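Local coordinates for putative ABC transporter subunit, substrate-binding component (Rhodopseudomonas palustris, PDB 4EVQ), which binds 4-hydroxybenzoate and probably serves an ABC transporter as its solute-binding component for benzoate derivatives derived from lignin, at residues Asn127-Ser132 with Phe333-Ala338; Gly293-Gln298 with Ala324-Pro329; Gln298-Gly303 with Ala319-Ala324. All coordinates share one frame; numbering follows the deposited sequence.

Contact 1. Residues Asn127-Ser132 with Phe333-Ala338; sequences NVFRTS and FKLSAA
Leu335 meets Phe129 at the edge of its ring, near the ring plane, with CD1 of the leucine 3.8 Å from CD1 of the phenylalanine; the two side chains cross at about a right angle. The other branch of the leucine goes elsewhere: its CD2 lies 3.5 Å from the carbonyl O of Arg130. One fork therefore touches both an aromatic rim and the neighbouring backbone.

Phe333 comes in beside it, also edge first. Its CG stands anti to the backbone N (chi1 -176°), and the far end of the ring reaches the backbone of 130-131. The O atoms of Arg130 and Thr131 both lie near the plane of this ring at its edge, with CZ 4.1 Å from Arg130 O and CE2 4.0 Å from Thr131 O. The side chain of Thr131 crosses that of Phe333 at about a right angle and offers its methyl, CG2 standing 4.1 Å from CZ.

No direct hydrogen bond joins the segments. Arg130 O is buried here without a polar partner, enclosed in part by Leu335 and Phe333, whereas Thr131 O is bonded to Arg330. The polar ends of the side chains also turn elsewhere, Thr131 OG1 to Gln292 O and the Arg130 guanidinium to Ala114 O, among others. A water bridges the segments at their other end, 2.9 Å from Val128 O and 3.0 Å from Ala338 O.

Strand 128-130 is an outermost strand of the six-stranded sheet in one lobe, and 331-334 belongs to a small hairpin laid beside it. Both segments precede strands of the other lobe's sheet, an arrangement consistent with the hinge side of the two-lobed fold of the leucine-binding protein family.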
# COMPACT_ATOMS: atom_id res chain seq x y z
N ASN A 127 13.32 -7.27 -12.72
CA ASN A 127 13.42 -7.82 -11.38
C ASN A 127 12.62 -7.10 -10.30
O ASN A 127 12.77 -7.41 -9.15
CB ASN A 127 14.87 -7.83 -10.93
CG ASN A 127 15.47 -6.45 -10.81
OD1 ASN A 127 15.35 -5.62 -11.70
ND2 ASN A 127 16.18 -6.21 -9.71
N VAL A 128 11.82 -6.10 -10.68
CA VAL A 128 11.09 -5.28 -9.71
C VAL A 128 9.62 -5.51 -9.89
O VAL A 128 9.06 -5.36 -10.96
CB VAL A 128 11.46 -3.80 -9.92
CG1 VAL A 128 10.58 -2.87 -9.03
CG2 VAL A 128 12.92 -3.55 -9.61
N PHE A 129 8.97 -5.88 -8.78
CA PHE A 129 7.56 -6.22 -8.72
C PHE A 129 6.89 -5.46 -7.60
O PHE A 129 7.55 -5.14 -6.62
CB PHE A 129 7.43 -7.73 -8.46
CG PHE A 129 8.08 -8.55 -9.53
CD1 PHE A 129 7.38 -8.89 -10.63
CD2 PHE A 129 9.39 -8.91 -9.43
CE1 PHE A 129 7.99 -9.59 -11.66
CE2 PHE A 129 9.99 -9.63 -10.49
CZ PHE A 129 9.28 -9.96 -11.56
N ARG A 130 5.60 -5.25 -7.71
CA ARG A 130 4.84 -4.58 -6.64
C ARG A 130 3.61 -5.41 -6.35
O ARG A 130 2.89 -5.80 -7.26
CB ARG A 130 4.51 -3.15 -7.05
CG ARG A 130 3.70 -2.36 -6.04
CD ARG A 130 4.05 -0.90 -5.98
NE ARG A 130 3.84 -0.20 -7.24
CZ ARG A 130 4.25 1.05 -7.46
NH1 ARG A 130 4.87 1.70 -6.49
NH2 ARG A 130 4.03 1.65 -8.63
N THR A 131 3.32 -5.61 -5.05
CA THR A 131 2.13 -6.31 -4.65
C THR A 131 1.03 -5.40 -4.06
O THR A 131 -0.01 -5.90 -3.62
CB THR A 131 2.39 -7.43 -3.68
OG1 THR A 131 2.96 -6.90 -2.47
CG2 THR A 131 3.31 -8.51 -4.26
N SER A 132 1.27 -4.10 -4.11
CA SER A 132 0.37 -3.15 -3.48
C SER A 132 -0.51 -2.41 -4.49
O SER A 132 -1.55 -2.92 -4.80
CB SER A 132 1.18 -2.25 -2.58
OG SER A 132 2.15 -1.53 -3.30
N PHE A 333 -5.10 -12.38 -8.26
CA PHE A 333 -3.99 -11.47 -8.32
C PHE A 333 -3.33 -11.67 -9.67
O PHE A 333 -3.06 -12.79 -10.07
CB PHE A 333 -3.01 -11.76 -7.20
CG PHE A 333 -1.86 -10.78 -7.14
CD1 PHE A 333 -0.72 -11.05 -7.87
CD2 PHE A 333 -1.89 -9.64 -6.35
CE1 PHE A 333 0.35 -10.20 -7.86
CE2 PHE A 333 -0.83 -8.76 -6.34
CZ PHE A 333 0.32 -9.05 -7.08
N LYS A 334 -3.01 -10.57 -10.33
CA LYS A 334 -2.20 -10.60 -11.57
C LYS A 334 -1.49 -9.27 -11.78
O LYS A 334 -1.86 -8.22 -11.24
CB LYS A 334 -3.03 -10.98 -12.78
CG LYS A 334 -3.96 -9.90 -13.25
CD LYS A 334 -4.97 -10.41 -14.30
CE LYS A 334 -6.07 -9.39 -14.44
NZ LYS A 334 -7.07 -9.88 -15.45
N LEU A 335 -0.40 -9.33 -12.52
CA LEU A 335 0.44 -8.18 -12.75
C LEU A 335 0.31 -7.66 -14.17
O LEU A 335 0.16 -8.44 -15.13
CB LEU A 335 1.91 -8.53 -12.49
CG LEU A 335 2.25 -8.91 -11.06
CD1 LEU A 335 3.67 -9.36 -10.99
CD2 LEU A 335 2.04 -7.75 -10.07
N SER A 336 0.42 -6.35 -14.32
CA SER A 336 0.51 -5.74 -15.64
C SER A 336 1.88 -6.01 -16.22
O SER A 336 2.76 -6.53 -15.54
CB SER A 336 0.29 -4.24 -15.52
OG SER A 336 1.42 -3.66 -14.85
N ALA A 337 2.10 -5.60 -17.47
CA ALA A 337 3.41 -5.76 -18.10
C ALA A 337 4.53 -5.01 -17.36
O ALA A 337 5.68 -5.38 -17.43
CB ALA A 337 3.35 -5.31 -19.59
N ALA A 338 4.16 -3.96 -16.62
CA ALA A 338 5.11 -3.15 -15.84
C ALA A 338 5.28 -3.67 -14.40
O ALA A 338 6.05 -3.11 -13.60
CB ALA A 338 4.65 -1.72 -15.86
O HOH W 1 8.91 -3.12 -12.73

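Contact 2. Residues Gly293-Gln298 with Ala324-Pro329; sequences GWDAGQ and ASFASP
Gln298 meets Ala327, and Asp295 meets Ser328, on the polar side of this contact. Gln298 NE2 makes two bonds, both close to its amide plane: one to Ala327 O across the contact at 2.9 Å (N-H...O 159°), the other back to Asp295 OD1, one helical turn earlier, at 2.9 Å. With both partners accepting, the amide's rotation is fixed. A water spans Gln298 OE1 and Ala327 O. The other carboxylate oxygen, Asp295 OD2, takes a very short hydrogen bond of 2.5 Å from Ser328 OG and also forms a salt bridge with Arg330, so the acid is tied at both oxygens and is likely to remain charged.

These bonds join helix 288-306 to the first strand of the antiparallel hairpin 325-328/331-334, a small two-stranded sheet packed into one lobe of the periplasmic-binding-protein fold. The helix and strand segments run roughly antiparallel, at 151°, with their axes 9.5 Å apart.

The aromatic contact is a CH-pi interaction. CB of Gln298 stands over one face of the Phe326 ring, 3.7 Å from its centroid, while farther out its NE2 passes 3.4 Å from Phe326 CD1. The ring has Phe333 of the partner strand as a nearly parallel neighbour.

Apolar packing continues at Pro329, whose CD lies 3.6 Å from CD1 of Trp294; the indole NE1 is bonded to Glu270.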
# COMPACT_ATOMS: atom_id res chain seq x y z
N GLY A 293 1.69 -8.01 2.27
CA GLY A 293 2.80 -8.86 2.71
C GLY A 293 2.54 -10.31 2.43
O GLY A 293 3.44 -11.04 1.95
N TRP A 294 1.36 -10.79 2.73
CA TRP A 294 0.98 -12.14 2.39
C TRP A 294 1.17 -12.42 0.91
O TRP A 294 1.71 -13.48 0.50
CB TRP A 294 -0.47 -12.32 2.79
CG TRP A 294 -1.14 -13.62 2.45
CD1 TRP A 294 -1.87 -13.87 1.32
CD2 TRP A 294 -1.28 -14.79 3.28
NE1 TRP A 294 -2.41 -15.13 1.39
CE2 TRP A 294 -2.08 -15.71 2.58
CE3 TRP A 294 -0.78 -15.14 4.53
CZ2 TRP A 294 -2.39 -16.99 3.08
CZ3 TRP A 294 -1.13 -16.39 5.05
CH2 TRP A 294 -1.92 -17.30 4.33
N ASP A 295 0.73 -11.51 0.07
CA ASP A 295 0.84 -11.71 -1.36
C ASP A 295 2.24 -11.57 -1.88
O ASP A 295 2.58 -12.18 -2.92
CB ASP A 295 -0.12 -10.78 -2.12
CG ASP A 295 -1.58 -11.19 -1.95
OD1 ASP A 295 -1.86 -12.40 -1.74
OD2 ASP A 295 -2.47 -10.32 -2.08
N ALA A 296 3.08 -10.80 -1.22
CA ALA A 296 4.51 -10.82 -1.52
C ALA A 296 5.03 -12.22 -1.28
O ALA A 296 5.82 -12.72 -2.10
CB ALA A 296 5.26 -9.80 -0.68
N GLY A 297 4.58 -12.88 -0.22
CA GLY A 297 4.93 -14.28 0.04
C GLY A 297 4.43 -15.18 -1.06
O GLY A 297 5.21 -16.01 -1.55
N GLN A 298 3.19 -15.03 -1.50
CA GLN A 298 2.71 -15.87 -2.60
C GLN A 298 3.47 -15.64 -3.90
O GLN A 298 3.74 -16.60 -4.68
CB GLN A 298 1.23 -15.62 -2.85
CG GLN A 298 0.32 -15.85 -1.66
CD GLN A 298 -1.08 -16.21 -2.12
OE1 GLN A 298 -1.35 -17.36 -2.50
NE2 GLN A 298 -1.98 -15.26 -2.06
N ALA A 324 3.08 -14.66 -12.85
CA ALA A 324 2.33 -15.33 -11.80
C ALA A 324 0.87 -14.87 -11.71
O ALA A 324 0.53 -13.71 -11.98
CB ALA A 324 3.02 -15.17 -10.46
N SER A 325 0.02 -15.80 -11.34
CA SER A 325 -1.31 -15.42 -10.89
C SER A 325 -1.76 -16.47 -9.88
O SER A 325 -1.45 -17.67 -9.95
CB SER A 325 -2.27 -15.24 -12.05
OG SER A 325 -2.40 -16.47 -12.69
N PHE A 326 -2.46 -15.97 -8.88
CA PHE A 326 -2.85 -16.78 -7.75
C PHE A 326 -4.01 -16.06 -7.10
O PHE A 326 -4.33 -14.90 -7.41
CB PHE A 326 -1.69 -17.00 -6.75
CG PHE A 326 -0.96 -15.73 -6.37
CD1 PHE A 326 -1.48 -14.86 -5.45
CD2 PHE A 326 0.25 -15.42 -6.97
CE1 PHE A 326 -0.78 -13.68 -5.11
CE2 PHE A 326 0.92 -14.26 -6.66
CZ PHE A 326 0.41 -13.39 -5.71
N ALA A 327 -4.68 -16.77 -6.23
CA ALA A 327 -5.75 -16.15 -5.48
C ALA A 327 -5.17 -15.40 -4.29
O ALA A 327 -4.41 -15.93 -3.47
CB ALA A 327 -6.70 -17.17 -5.02
N SER A 328 -5.54 -14.13 -4.22
CA SER A 328 -5.22 -13.26 -3.10
C SER A 328 -6.45 -13.13 -2.21
O SER A 328 -7.55 -13.26 -2.69
CB SER A 328 -4.86 -11.87 -3.66
OG SER A 328 -4.84 -10.87 -2.62
N PRO A 329 -6.27 -12.74 -0.95
CA PRO A 329 -7.39 -12.28 -0.15
C PRO A 329 -8.21 -11.21 -0.87
O PRO A 329 -9.41 -11.07 -0.63
CB PRO A 329 -6.71 -11.77 1.14
CG PRO A 329 -5.54 -12.69 1.28
CD PRO A 329 -5.03 -12.80 -0.16
O HOH W 2 -3.65 -18.60 -2.47

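Contact 3. Residues Gln298-Gly303 with Ala319-Ala324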
# COMPACT_ATOMS: atom_id res chain seq x y z
N GLN A 298 3.19 -15.03 -1.50
CA GLN A 298 2.71 -15.87 -2.60
C GLN A 298 3.47 -15.64 -3.90
O GLN A 298 3.74 -16.60 -4.68
CB GLN A 298 1.23 -15.62 -2.85
CG GLN A 298 0.32 -15.85 -1.66
CD GLN A 298 -1.08 -16.21 -2.12
OE1 GLN A 298 -1.35 -17.36 -2.50
NE2 GLN A 298 -1.98 -15.26 -2.06
N LEU A 299 3.81 -14.40 -4.20
CA LEU A 299 4.53 -14.10 -5.42
C LEU A 299 5.93 -14.70 -5.37
O LEU A 299 6.41 -15.31 -6.35
CB LEU A 299 4.58 -12.59 -5.60
CG LEU A 299 5.19 -12.10 -6.91
CD1 LEU A 299 4.39 -12.60 -8.13
CD2 LEU A 299 5.35 -10.59 -6.93
N LEU A 300 6.63 -14.53 -4.25
CA LEU A 300 7.94 -15.13 -4.10
C LEU A 300 7.84 -16.62 -4.18
O LEU A 300 8.72 -17.25 -4.82
CB LEU A 300 8.56 -14.69 -2.77
CG LEU A 300 9.99 -15.20 -2.53
CD1 LEU A 300 10.91 -14.82 -3.68
CD2 LEU A 300 10.53 -14.67 -1.22
N ASP A 301 6.85 -17.25 -3.57
CA ASP A 301 6.70 -18.70 -3.66
C ASP A 301 6.59 -19.13 -5.10
O ASP A 301 7.19 -20.15 -5.49
CB ASP A 301 5.42 -19.09 -2.87
CG ASP A 301 5.41 -20.55 -2.38
OD1 ASP A 301 6.42 -21.23 -2.41
OD2 ASP A 301 4.34 -20.95 -1.89
N ALA A 302 5.84 -18.41 -5.92
CA ALA A 302 5.68 -18.75 -7.32
C ALA A 302 7.03 -18.72 -8.02
O ALA A 302 7.36 -19.62 -8.85
CB ALA A 302 4.71 -17.81 -7.99
N GLY A 303 7.83 -17.70 -7.74
CA GLY A 303 9.15 -17.56 -8.36
C GLY A 303 10.07 -18.69 -7.93
O GLY A 303 10.68 -19.36 -8.79
N ALA A 319 11.18 -14.02 -14.13
CA ALA A 319 10.22 -14.17 -15.23
C ALA A 319 8.97 -14.92 -14.72
O ALA A 319 7.83 -14.66 -15.13
CB ALA A 319 10.86 -14.93 -16.41
N ALA A 320 9.18 -15.87 -13.83
CA ALA A 320 8.07 -16.61 -13.27
C ALA A 320 7.17 -15.72 -12.42
O ALA A 320 5.95 -15.87 -12.45
CB ALA A 320 8.56 -17.80 -12.49
N MSE A 321 7.76 -14.81 -11.66
CA MSE A 321 6.96 -13.87 -10.89
C MSE A 321 6.16 -12.97 -11.82
O MSE A 321 5.01 -12.64 -11.53
CB MSE A 321 7.86 -13.09 -9.96
CG MSE A 321 8.44 -13.98 -8.88
SE MSE A 321 9.02 -13.10 -7.24
CE MSE A 321 10.38 -12.02 -8.02
N ALA A 322 6.76 -12.53 -12.92
CA ALA A 322 6.04 -11.65 -13.82
C ALA A 322 4.78 -12.27 -14.37
O ALA A 322 3.76 -11.58 -14.57
CB ALA A 322 6.96 -11.20 -14.95
N ALA A 323 4.82 -13.58 -14.59
CA ALA A 323 3.72 -14.34 -15.17
C ALA A 323 2.80 -14.93 -14.11
O ALA A 323 1.82 -15.60 -14.44
CB ALA A 323 4.30 -15.44 -16.04
N ALA A 324 3.08 -14.66 -12.85
CA ALA A 324 2.33 -15.33 -11.80
C ALA A 324 0.87 -14.87 -11.71
O ALA A 324 0.53 -13.71 -11.98
CB ALA A 324 3.02 -15.17 -10.46
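The two segments come closest where Gly303 faces Met321, their CA atoms 5.0 Å apart. A side chain at position 303 would have no room: a CB there would clash with Met321 CG, which instead packs 3.7 Å from Gly303 CA.

Met321, modelled as selenomethionine, lies against the backbone of the other helix. Its selenium is 3.5 Å from Leu299 O and also rests near Leu300 CA, with CD1 of Leu300 more distant. The chain then bends at its last torsion (chi3 -62°), which carries CE to the ring of Phe129.

Leu299 crosses the side chain of Met321 at about a right angle. Its CG stands anti to the backbone N (chi1 -175°), and from there CD1 settles at the end of helix 314-322, 3.5 Å from Met321 O and 3.7 Å from Ala324 CB, with Met321 CB slightly farther off. An alanine in place of Leu299 would probably open a gap here, leaving Ala324 CB and the Met321 backbone without the branched tip that packs on them.

The remaining contacts are between small groups. The methyls of Ala302 and Ala324 meet at 4.0 Å, and Ala320 CB lies 4.2 Å from Gly303 CA. No hydrogen bond crosses between the segments; the join is one of van der Waals contacts, several of them against backbone carbonyls, and its short residues let the backbones draw close.

Strand 128-130 lies against this helix pair through Phe129, which touches Leu299, Met321 and Ala322. Strand 325-328 follows directly from helix 314-322 and turns back along helix 288-306, where Phe326 packs on Leu299.

In the fold
The three contacts form one cluster in the same lobe, with contacts 1 and 2 about 11 Å apart between centres and contact 3 about 9 Å from each. Along the chain they are concentric: 127-132 comes first, then 293-298 and 298-303 on helix 288-306, followed by 319-324, 324-329 and 333-338. Contacts 2 and 3 share that helix together with Gln298 and Ala324. The hairpin 325-328/331-334 links contact 2 to contact 1, while Phe129 of contact 1 reaches contact 3. The late helices and hairpin are thus packed against the edge strand of a sheet begun early, after the chain has visited the other lobe.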